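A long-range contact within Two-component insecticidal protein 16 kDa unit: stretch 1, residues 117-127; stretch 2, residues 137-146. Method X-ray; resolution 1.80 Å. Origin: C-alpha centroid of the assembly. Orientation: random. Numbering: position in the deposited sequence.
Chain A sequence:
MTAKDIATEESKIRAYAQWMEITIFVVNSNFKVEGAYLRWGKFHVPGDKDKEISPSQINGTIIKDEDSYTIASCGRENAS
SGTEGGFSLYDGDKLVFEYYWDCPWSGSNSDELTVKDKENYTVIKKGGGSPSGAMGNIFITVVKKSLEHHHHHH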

# COMPACT_ATOMS: atom_id res chain seq x y z
N ASP A 117 3.60 11.60 -11.00
CA ASP A 117 3.35 12.02 -12.38
C ASP A 117 1.87 12.06 -12.61
O ASP A 117 1.28 11.09 -13.08
CB ASP A 117 4.02 11.06 -13.36
CG ASP A 117 3.87 11.51 -14.81
OD1 ASP A 117 3.18 12.53 -15.07
OD2 ASP A 117 4.51 10.89 -15.65
N LYS A 118 1.27 13.20 -12.29
CA LYS A 118 -0.17 13.39 -12.48
C LYS A 118 -0.56 13.53 -13.95
O LYS A 118 -1.69 13.26 -14.30
CB LYS A 118 -0.63 14.64 -11.79
CG LYS A 118 -0.68 14.49 -10.28
CD LYS A 118 -0.89 15.86 -9.63
CE LYS A 118 -0.80 15.74 -8.10
NZ LYS A 118 0.59 15.61 -7.70
N GLU A 119 0.41 13.95 -14.76
CA GLU A 119 0.18 14.24 -16.16
C GLU A 119 -0.10 12.95 -16.91
O GLU A 119 -0.99 12.94 -17.73
CB GLU A 119 1.39 14.94 -16.80
CG GLU A 119 1.52 16.43 -16.49
CD GLU A 119 2.21 17.21 -17.62
OE1 GLU A 119 2.48 16.66 -18.73
OE2 GLU A 119 2.48 18.42 -17.42
N ASN A 120 0.61 11.88 -16.61
CA ASN A 120 0.56 10.63 -17.42
C ASN A 120 -0.29 9.51 -16.78
O ASN A 120 -0.62 8.57 -17.43
CB ASN A 120 1.99 10.19 -17.69
CG ASN A 120 2.70 11.16 -18.64
OD1 ASN A 120 2.17 11.46 -19.71
ND2 ASN A 120 3.88 11.63 -18.25
N TYR A 121 -0.66 9.67 -15.50
CA TYR A 121 -1.36 8.67 -14.71
C TYR A 121 -2.51 9.30 -13.88
O TYR A 121 -2.42 10.44 -13.44
CB TYR A 121 -0.40 7.95 -13.80
CG TYR A 121 0.77 7.35 -14.54
CD1 TYR A 121 0.73 6.05 -15.02
CD2 TYR A 121 1.92 8.08 -14.69
CE1 TYR A 121 1.84 5.46 -15.63
CE2 TYR A 121 2.97 7.56 -15.37
CZ TYR A 121 2.92 6.29 -15.85
OH TYR A 121 4.01 5.82 -16.51
N THR A 122 -3.61 8.63 -13.85
CA THR A 122 -4.65 8.90 -12.91
C THR A 122 -4.48 7.93 -11.74
O THR A 122 -4.59 6.74 -11.84
CB THR A 122 -6.05 8.83 -13.52
OG1 THR A 122 -6.08 9.68 -14.68
CG2 THR A 122 -7.09 9.36 -12.52
N VAL A 123 -4.24 8.52 -10.57
CA VAL A 123 -4.05 7.73 -9.40
C VAL A 123 -5.03 8.14 -8.33
O VAL A 123 -5.00 9.29 -7.91
CB VAL A 123 -2.62 7.86 -8.90
CG1 VAL A 123 -2.40 7.00 -7.70
CG2 VAL A 123 -1.63 7.40 -9.89
N ILE A 124 -5.87 7.22 -7.90
CA ILE A 124 -6.98 7.48 -6.91
C ILE A 124 -6.98 6.51 -5.72
O ILE A 124 -7.03 5.28 -5.93
CB ILE A 124 -8.36 7.49 -7.54
CG1 ILE A 124 -8.48 8.47 -8.74
CG2 ILE A 124 -9.41 7.84 -6.43
CD1 ILE A 124 -8.56 9.93 -8.37
N LYS A 125 -6.94 7.09 -4.48
CA LYS A 125 -7.10 6.26 -3.28
C LYS A 125 -8.52 6.37 -2.61
O LYS A 125 -9.10 7.46 -2.53
CB LYS A 125 -6.02 6.65 -2.31
CG LYS A 125 -6.04 5.89 -0.99
CD LYS A 125 -4.86 6.29 -0.13
CE LYS A 125 -5.07 7.71 0.41
NZ LYS A 125 -5.84 7.84 1.70
N LYS A 126 -9.03 5.24 -2.16
CA LYS A 126 -10.27 5.13 -1.39
C LYS A 126 -9.89 4.45 -0.10
O LYS A 126 -9.01 3.59 -0.06
CB LYS A 126 -11.34 4.31 -2.13
CG LYS A 126 -11.72 4.81 -3.55
CD LYS A 126 -12.84 5.87 -3.62
CE LYS A 126 -12.87 6.60 -5.00
NZ LYS A 126 -13.46 7.97 -4.85
N GLY A 127 -10.52 4.85 1.03
CA GLY A 127 -10.06 4.41 2.35
C GLY A 127 -8.80 5.15 2.74
O GLY A 127 -8.28 6.04 2.02
N ASN A 137 -9.19 -1.42 5.16
CA ASN A 137 -8.95 -1.72 3.75
C ASN A 137 -8.74 -0.40 2.98
O ASN A 137 -9.50 0.58 3.16
CB ASN A 137 -10.12 -2.48 3.13
CG ASN A 137 -10.37 -3.84 3.78
OD1 ASN A 137 -9.62 -4.75 3.58
ND2 ASN A 137 -11.34 -3.92 4.68
N ILE A 138 -7.76 -0.38 2.07
CA ILE A 138 -7.45 0.82 1.29
C ILE A 138 -7.28 0.29 -0.14
O ILE A 138 -6.74 -0.80 -0.31
CB ILE A 138 -6.06 1.45 1.72
CG1 ILE A 138 -6.00 1.77 3.25
CG2 ILE A 138 -5.70 2.67 0.90
CD1 ILE A 138 -4.62 1.70 3.90
N PHE A 139 -7.66 1.10 -1.12
CA PHE A 139 -7.74 0.75 -2.53
C PHE A 139 -7.08 1.89 -3.28
O PHE A 139 -7.44 3.02 -3.11
CB PHE A 139 -9.23 0.66 -2.90
CG PHE A 139 -9.57 0.29 -4.33
CD1 PHE A 139 -8.91 -0.70 -5.03
CD2 PHE A 139 -10.71 0.85 -4.91
CE1 PHE A 139 -9.33 -1.08 -6.31
CE2 PHE A 139 -11.12 0.49 -6.19
CZ PHE A 139 -10.46 -0.51 -6.87
N ILE A 140 -6.08 1.57 -4.13
CA ILE A 140 -5.51 2.56 -5.07
C ILE A 140 -5.65 2.00 -6.50
O ILE A 140 -5.32 0.90 -6.70
CB ILE A 140 -4.04 2.86 -4.76
CG1 ILE A 140 -3.90 3.33 -3.29
CG2 ILE A 140 -3.48 3.88 -5.78
CD1 ILE A 140 -2.47 3.66 -2.91
N THR A 141 -6.23 2.78 -7.39
CA THR A 141 -6.31 2.56 -8.80
C THR A 141 -5.26 3.44 -9.47
O THR A 141 -4.99 4.63 -9.13
CB THR A 141 -7.76 2.72 -9.37
OG1 THR A 141 -8.27 4.05 -9.01
CG2 THR A 141 -8.73 1.65 -8.76
N VAL A 142 -4.67 2.85 -10.52
CA VAL A 142 -3.72 3.52 -11.26
C VAL A 142 -4.05 3.25 -12.76
O VAL A 142 -4.15 2.14 -13.13
CB VAL A 142 -2.34 3.03 -10.92
CG1 VAL A 142 -1.38 3.89 -11.69
CG2 VAL A 142 -2.02 3.12 -9.38
N VAL A 143 -4.26 4.30 -13.50
CA VAL A 143 -4.59 4.22 -14.93
C VAL A 143 -3.56 5.02 -15.66
O VAL A 143 -3.45 6.22 -15.46
CB VAL A 143 -6.01 4.78 -15.25
CG1 VAL A 143 -6.26 4.72 -16.76
CG2 VAL A 143 -7.06 3.99 -14.51
N LYS A 144 -2.73 4.36 -16.49
CA LYS A 144 -1.84 5.10 -17.44
C LYS A 144 -2.75 5.70 -18.53
O LYS A 144 -3.45 4.92 -19.22
CB LYS A 144 -0.81 4.19 -18.07
CG LYS A 144 0.24 4.91 -18.91
CD LYS A 144 1.26 3.99 -19.52
CE LYS A 144 2.54 4.69 -20.04
NZ LYS A 144 3.69 3.68 -20.11
N LYS A 145 -2.70 7.02 -18.69
CA LYS A 145 -3.59 7.71 -19.58
C LYS A 145 -3.30 7.28 -21.01
O LYS A 145 -2.14 7.03 -21.36
CB LYS A 145 -3.44 9.21 -19.40
CG LYS A 145 -4.02 9.73 -18.11
CD LYS A 145 -3.75 11.23 -18.08
CE LYS A 145 -4.23 11.95 -16.84
NZ LYS A 145 -3.78 13.38 -17.00
N SER A 146 -4.40 7.07 -21.75
CA SER A 146 -4.38 6.78 -23.20
C SER A 146 -4.54 8.09 -23.97
O SER A 146 -5.52 8.79 -23.78
CB SER A 146 -5.63 5.95 -23.54
OG SER A 146 -5.58 4.68 -22.95
O HOH W 1 0.14 8.24 -20.19
O HOH W 2 -7.38 5.64 -11.24

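The two stretches pair as neighbouring antiparallel strands. Six backbone hydrogen bonds hold the ladder, two at each hydrogen-bonded pair. Thr 122 N donates to Val 143 O at 2.9 Å, and Val 143 N returns the bond to Thr 122 O at 3.0 Å. Ile 124 and Thr 141 repeat the pattern, as do Lys 126 and Phe 139. Between these pairs the CA atoms come closer, and CA-H...O contacts fill the gaps. An example is Ile 140 CA to Ile 124 O at 3.2 Å.

Side chains alternate between the two faces. One face carries Tyr 121, Val 123 and Lys 125 against Lys 144, Val 142 and Ile 140. Val 123 and Val 142 are both t. Their methyls meet across the strands, Val 123 CG2 to Val 142 CG1 at 4.0 Å. The other Val 123 methyl reaches the next residue on this face, with Val 123 CG1 3.8 Å from Ile 140 CG2.

Tyr 121 is m, with chi2 at -91°. This brings its ring beside Lys 144, whose chain is extended, with all four chi angles t. Tyr 121 CE1 lies 3.7 Å from Lys 144 CG, so the aliphatic part of the lysine packs against the ring. Tyr 121 OH and Lys 144 NZ both find hydrogen bonds elsewhere in the structure.

Lys 125 starts extended, t at chi1 and chi2, then turns at chi3 and chi4, both p. Lys 125 CG packs 3.7 Å from Ile 138 CG2. The bend lets Lys 125 NZ donate to Gly 127 O, in its own stretch, at 3.0 Å.

The opposite face carries Thr 122, Ile 124 and Lys 126 against Val 143, Thr 141 and Phe 139. Thr 141 is p, and Thr 141 OG1 lies 3.7 Å from Ile 124 CB. A water links Thr 141 OG1, at 2.9 Å, to Thr 122 O, at 3.1 Å. Ile 124 is m at both angles, and its end leads away from the partner strand. Lys 126 also leads away at its end, although Lys 126 CB remains 4.3 Å from Phe 139 CB.

Lys 145 has the largest area covered by the other stretch. Its backbone continues the pairing, with Lys 145 N donating to Asn 120 O at 2.9 Å. Its side chain is m at chi1 and t thereafter. This straight chain runs past Thr 122, with Lys 145 CE 3.6 Å from Thr 122 OG1, and delivers the amine to the turn. There Lys 145 NZ donates to Glu 119 O at 2.9 Å and, weakly, to Lys 118 O at 3.4 Å. Asp 117 braces the same turn: Asn 120 ND2 donates to Asp 117 OD2 at 2.8 Å, and Asn 120 N to Asp 117 OD1 at 3.1 Å.

Gly 127 has a positive phi of 75°, which favours glycine. An ideal CB on Gly 127 would clash with Asn 137 O, at 2.5 Å.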